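Local coordinates for protein B-agarase (PDB 4BQ2) that probably hydrolyses agarose chains from their ends, as an exo-acting beta-agarase of glycoside hydrolase family 50, at residues H597-M609 and A617-K630. Residues are numbered along the deposited sequence; the frame is centred on the assembly and turned at random.
Sequences HLYLGARFPDWGM and AAKYADVVSYNSYK
Phe604 and Tyr626 form a single parallel-type backbone bridge, in which Phe604 N donates to Ser625 O at 3.0 Å and Asn627 N to Phe604 O at 2.8 Å. Strands 598-599 and 624-627, with the loop that follows the first, lie next to each other in the catalytic (beta/alpha)8 barrel expected of this family, linked through helix 611-620. Strand 598-599 pairs onward with 483-488, and 624-627 with 648-652.

The Ser625 side chain bridges the bend in 597-609. Its OG gives a hydrogen bond to Leu600 O, 2.6 Å away and in the carbonyl plane, and accepts one from Arg603 N at 2.9 Å. A chi1 of 44° sets OG between the backbone N and the carbonyl carbon, facing both partners. Gly601 passes close to this hydroxyl. A water joins Ala602 N to Ser625 O and lies over one face of the Phe604 ring.

The edge of that ring meets Ala617 CB of the helix and Val624 CG1. Its CD2 also touches Tyr626 CE1, the two ring planes being 51° apart. Leu600 CD2 packs alongside Val623 CB.

Asn627 OD1 sits over one face of the Arg603 guanidinium, towards its rim. Arg603 NH2 makes a salt bridge with Glu652, its NE bonds to Asn490, and Asn627 ND2 bonds to Glu491.

Both ends of the contact are tied by acids. Lys630 NZ reaches Asp606 OD2 at 2.6 Å, a salt bridge made from above the carboxylate plane. At the other end, Asp622 OD2 takes the Tyr599 N-H on its anti lone pair, 2.7 Å from N and almost straight at 175°.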
# COMPACT_ATOMS: atom_id res chain seq x y z
N HIS A 597 15.64 -10.12 -20.27
CA HIS A 597 14.54 -9.37 -19.67
C HIS A 597 15.00 -8.29 -18.70
O HIS A 597 16.01 -8.46 -18.03
CB HIS A 597 13.55 -10.33 -19.01
CG HIS A 597 12.76 -11.10 -20.02
ND1 HIS A 597 13.22 -12.27 -20.59
CD2 HIS A 597 11.57 -10.84 -20.59
CE1 HIS A 597 12.34 -12.69 -21.49
NE2 HIS A 597 11.32 -11.85 -21.49
N LEU A 598 14.26 -7.18 -18.70
CA LEU A 598 14.54 -6.05 -17.79
C LEU A 598 14.35 -6.44 -16.34
O LEU A 598 13.37 -7.16 -16.00
CB LEU A 598 13.59 -4.89 -18.09
CG LEU A 598 13.70 -4.33 -19.50
CD1 LEU A 598 12.56 -3.36 -19.75
CD2 LEU A 598 15.06 -3.66 -19.62
N TYR A 599 15.28 -6.02 -15.50
CA TYR A 599 15.13 -6.25 -14.08
C TYR A 599 14.61 -4.93 -13.51
O TYR A 599 15.19 -3.87 -13.73
CB TYR A 599 16.47 -6.67 -13.43
CG TYR A 599 16.53 -6.45 -11.93
CD1 TYR A 599 15.50 -6.91 -11.09
CD2 TYR A 599 17.64 -5.84 -11.34
CE1 TYR A 599 15.55 -6.71 -9.72
CE2 TYR A 599 17.71 -5.63 -9.98
CZ TYR A 599 16.67 -6.05 -9.18
OH TYR A 599 16.76 -5.85 -7.83
N LEU A 600 13.52 -5.00 -12.76
CA LEU A 600 12.76 -3.80 -12.40
C LEU A 600 12.90 -3.36 -10.95
O LEU A 600 12.06 -2.61 -10.45
CB LEU A 600 11.28 -4.01 -12.76
CG LEU A 600 11.00 -4.45 -14.21
CD1 LEU A 600 9.54 -4.88 -14.28
CD2 LEU A 600 11.31 -3.35 -15.23
N GLY A 601 13.93 -3.81 -10.24
CA GLY A 601 14.14 -3.27 -8.88
C GLY A 601 13.26 -3.89 -7.80
O GLY A 601 12.78 -5.01 -7.99
N ALA A 602 13.03 -3.18 -6.69
CA ALA A 602 12.51 -3.80 -5.48
C ALA A 602 11.33 -3.03 -4.89
O ALA A 602 10.92 -3.30 -3.74
CB ALA A 602 13.63 -3.97 -4.43
N ARG A 603 10.79 -2.10 -5.69
CA ARG A 603 9.56 -1.38 -5.34
C ARG A 603 9.67 -0.61 -4.00
O ARG A 603 9.14 -1.05 -2.95
CB ARG A 603 8.35 -2.36 -5.35
CG ARG A 603 8.37 -3.23 -6.62
CD ARG A 603 7.43 -4.45 -6.51
NE ARG A 603 6.03 -4.07 -6.31
CZ ARG A 603 5.21 -3.64 -7.29
NH1 ARG A 603 5.63 -3.51 -8.56
NH2 ARG A 603 3.95 -3.35 -7.00
N PHE A 604 10.30 0.55 -4.07
CA PHE A 604 10.58 1.34 -2.85
C PHE A 604 9.34 2.12 -2.43
O PHE A 604 8.77 2.88 -3.24
CB PHE A 604 11.67 2.39 -3.14
CG PHE A 604 13.01 1.83 -3.52
CD1 PHE A 604 13.64 0.87 -2.73
CD2 PHE A 604 13.67 2.31 -4.65
CE1 PHE A 604 14.90 0.39 -3.07
CE2 PHE A 604 14.93 1.84 -4.99
CZ PHE A 604 15.55 0.89 -4.18
N PRO A 605 8.92 1.97 -1.17
CA PRO A 605 7.86 2.83 -0.65
C PRO A 605 8.45 4.13 -0.12
O PRO A 605 9.69 4.25 -0.00
CB PRO A 605 7.28 2.02 0.51
CG PRO A 605 8.43 1.17 1.00
CD PRO A 605 9.45 1.06 -0.14
N ASP A 606 7.60 5.09 0.23
CA ASP A 606 8.11 6.34 0.81
C ASP A 606 8.81 6.18 2.16
O ASP A 606 9.66 6.98 2.52
CB ASP A 606 7.04 7.43 0.80
CG ASP A 606 5.96 7.22 1.82
OD1 ASP A 606 5.75 6.09 2.33
OD2 ASP A 606 5.30 8.23 2.14
N TRP A 607 8.49 5.12 2.89
CA TRP A 607 9.14 4.86 4.17
C TRP A 607 10.35 3.95 4.04
O TRP A 607 10.91 3.46 5.04
CB TRP A 607 8.09 4.31 5.18
CG TRP A 607 7.21 3.19 4.62
CD1 TRP A 607 5.98 3.33 4.04
CD2 TRP A 607 7.52 1.78 4.59
NE1 TRP A 607 5.51 2.10 3.66
CE2 TRP A 607 6.43 1.13 3.98
CE3 TRP A 607 8.61 1.01 5.02
CZ2 TRP A 607 6.38 -0.27 3.78
CZ3 TRP A 607 8.58 -0.41 4.82
CH2 TRP A 607 7.45 -1.02 4.20
N GLY A 608 10.78 3.69 2.81
CA GLY A 608 11.89 2.79 2.62
C GLY A 608 12.73 3.14 1.42
O GLY A 608 13.13 2.25 0.65
N MET A 609 13.02 4.43 1.22
CA MET A 609 13.91 4.77 0.10
C MET A 609 15.06 5.75 0.44
O MET A 609 15.21 6.80 -0.23
CB MET A 609 13.09 5.29 -1.09
CG MET A 609 12.14 6.44 -0.74
SD MET A 609 11.08 6.92 -2.13
CE MET A 609 12.20 7.84 -3.21
N ALA A 617 20.16 0.78 -6.46
CA ALA A 617 19.20 0.25 -7.42
C ALA A 617 19.47 0.84 -8.81
O ALA A 617 19.38 0.15 -9.83
CB ALA A 617 17.77 0.55 -6.97
N ALA A 618 19.83 2.12 -8.84
CA ALA A 618 20.11 2.76 -10.14
C ALA A 618 21.28 2.06 -10.85
O ALA A 618 21.34 2.02 -12.07
CB ALA A 618 20.41 4.25 -9.95
N LYS A 619 22.19 1.49 -10.08
CA LYS A 619 23.40 0.88 -10.64
C LYS A 619 23.07 -0.45 -11.32
O LYS A 619 23.64 -0.76 -12.38
CB LYS A 619 24.44 0.69 -9.52
CG LYS A 619 25.85 0.30 -9.98
CD LYS A 619 26.82 0.29 -8.79
CE LYS A 619 28.28 0.23 -9.25
NZ LYS A 619 28.53 -0.90 -10.18
N TYR A 620 22.12 -1.21 -10.75
CA TYR A 620 21.89 -2.58 -11.18
C TYR A 620 20.55 -2.83 -11.88
O TYR A 620 20.47 -3.67 -12.78
CB TYR A 620 22.02 -3.55 -10.00
CG TYR A 620 23.43 -3.66 -9.46
CD1 TYR A 620 24.39 -4.44 -10.12
CD2 TYR A 620 23.81 -3.00 -8.31
CE1 TYR A 620 25.69 -4.54 -9.64
CE2 TYR A 620 25.10 -3.09 -7.83
CZ TYR A 620 26.02 -3.87 -8.51
OH TYR A 620 27.29 -3.98 -8.01
N ALA A 621 19.50 -2.14 -11.46
CA ALA A 621 18.18 -2.30 -12.08
C ALA A 621 18.15 -1.59 -13.43
O ALA A 621 18.71 -0.49 -13.57
CB ALA A 621 17.11 -1.74 -11.18
N ASP A 622 17.53 -2.24 -14.42
CA ASP A 622 17.25 -1.59 -15.71
C ASP A 622 16.29 -0.44 -15.52
O ASP A 622 16.40 0.59 -16.16
CB ASP A 622 16.68 -2.60 -16.70
CG ASP A 622 17.66 -3.74 -17.00
OD1 ASP A 622 18.65 -3.50 -17.72
OD2 ASP A 622 17.49 -4.85 -16.48
N VAL A 623 15.32 -0.63 -14.62
CA VAL A 623 14.28 0.36 -14.36
C VAL A 623 14.11 0.39 -12.82
O VAL A 623 13.96 -0.68 -12.21
CB VAL A 623 12.93 -0.03 -15.01
CG1 VAL A 623 11.87 1.01 -14.70
CG2 VAL A 623 13.04 -0.16 -16.52
N VAL A 624 14.16 1.57 -12.19
CA VAL A 624 14.00 1.69 -10.74
C VAL A 624 12.51 1.81 -10.39
O VAL A 624 11.80 2.68 -10.94
CB VAL A 624 14.78 2.90 -10.18
CG1 VAL A 624 14.68 2.92 -8.66
CG2 VAL A 624 16.27 2.82 -10.57
N SER A 625 12.02 0.96 -9.48
CA SER A 625 10.57 0.99 -9.14
C SER A 625 10.30 1.60 -7.79
O SER A 625 11.05 1.35 -6.82
CB SER A 625 9.96 -0.42 -9.16
OG SER A 625 10.83 -1.31 -8.52
N TYR A 626 9.23 2.39 -7.73
CA TYR A 626 8.78 3.05 -6.50
C TYR A 626 7.27 2.81 -6.38
O TYR A 626 6.54 2.87 -7.38
CB TYR A 626 8.98 4.57 -6.58
CG TYR A 626 10.39 5.03 -6.98
CD1 TYR A 626 11.38 5.22 -6.00
CD2 TYR A 626 10.73 5.26 -8.32
CE1 TYR A 626 12.68 5.65 -6.34
CE2 TYR A 626 12.02 5.69 -8.68
CZ TYR A 626 12.98 5.87 -7.69
OH TYR A 626 14.25 6.29 -8.04
N ASN A 627 6.81 2.58 -5.16
CA ASN A 627 5.36 2.56 -4.84
C ASN A 627 5.08 3.92 -4.18
O ASN A 627 5.74 4.25 -3.21
CB ASN A 627 5.06 1.44 -3.82
CG ASN A 627 5.26 0.06 -4.41
OD1 ASN A 627 5.41 -0.07 -5.62
ND2 ASN A 627 5.31 -0.96 -3.56
N SER A 628 4.13 4.70 -4.70
CA SER A 628 3.92 6.05 -4.19
C SER A 628 2.43 6.33 -4.06
O SER A 628 1.74 6.68 -5.05
CB SER A 628 4.64 7.11 -5.05
OG SER A 628 4.55 8.42 -4.45
N TYR A 629 1.93 6.15 -2.85
CA TYR A 629 0.53 6.40 -2.58
C TYR A 629 0.35 7.84 -2.14
O TYR A 629 0.35 8.15 -0.96
CB TYR A 629 0.06 5.44 -1.50
CG TYR A 629 0.01 3.97 -1.93
CD1 TYR A 629 -1.09 3.47 -2.64
CD2 TYR A 629 1.00 3.08 -1.55
CE1 TYR A 629 -1.16 2.13 -3.00
CE2 TYR A 629 0.94 1.74 -1.93
CZ TYR A 629 -0.15 1.27 -2.64
OH TYR A 629 -0.24 -0.08 -2.99
N LYS A 630 0.15 8.70 -3.12
CA LYS A 630 0.00 10.14 -2.93
C LYS A 630 -1.00 10.56 -4.00
O LYS A 630 -1.46 9.71 -4.78
CB LYS A 630 1.36 10.86 -3.20
CG LYS A 630 2.55 10.35 -2.39
CD LYS A 630 2.42 10.66 -0.88
CE LYS A 630 3.56 9.97 -0.15
NZ LYS A 630 3.26 9.62 1.26
O HOH W 1 13.47 -0.35 -6.92
O HOH W 2 4.91 4.22 -0.27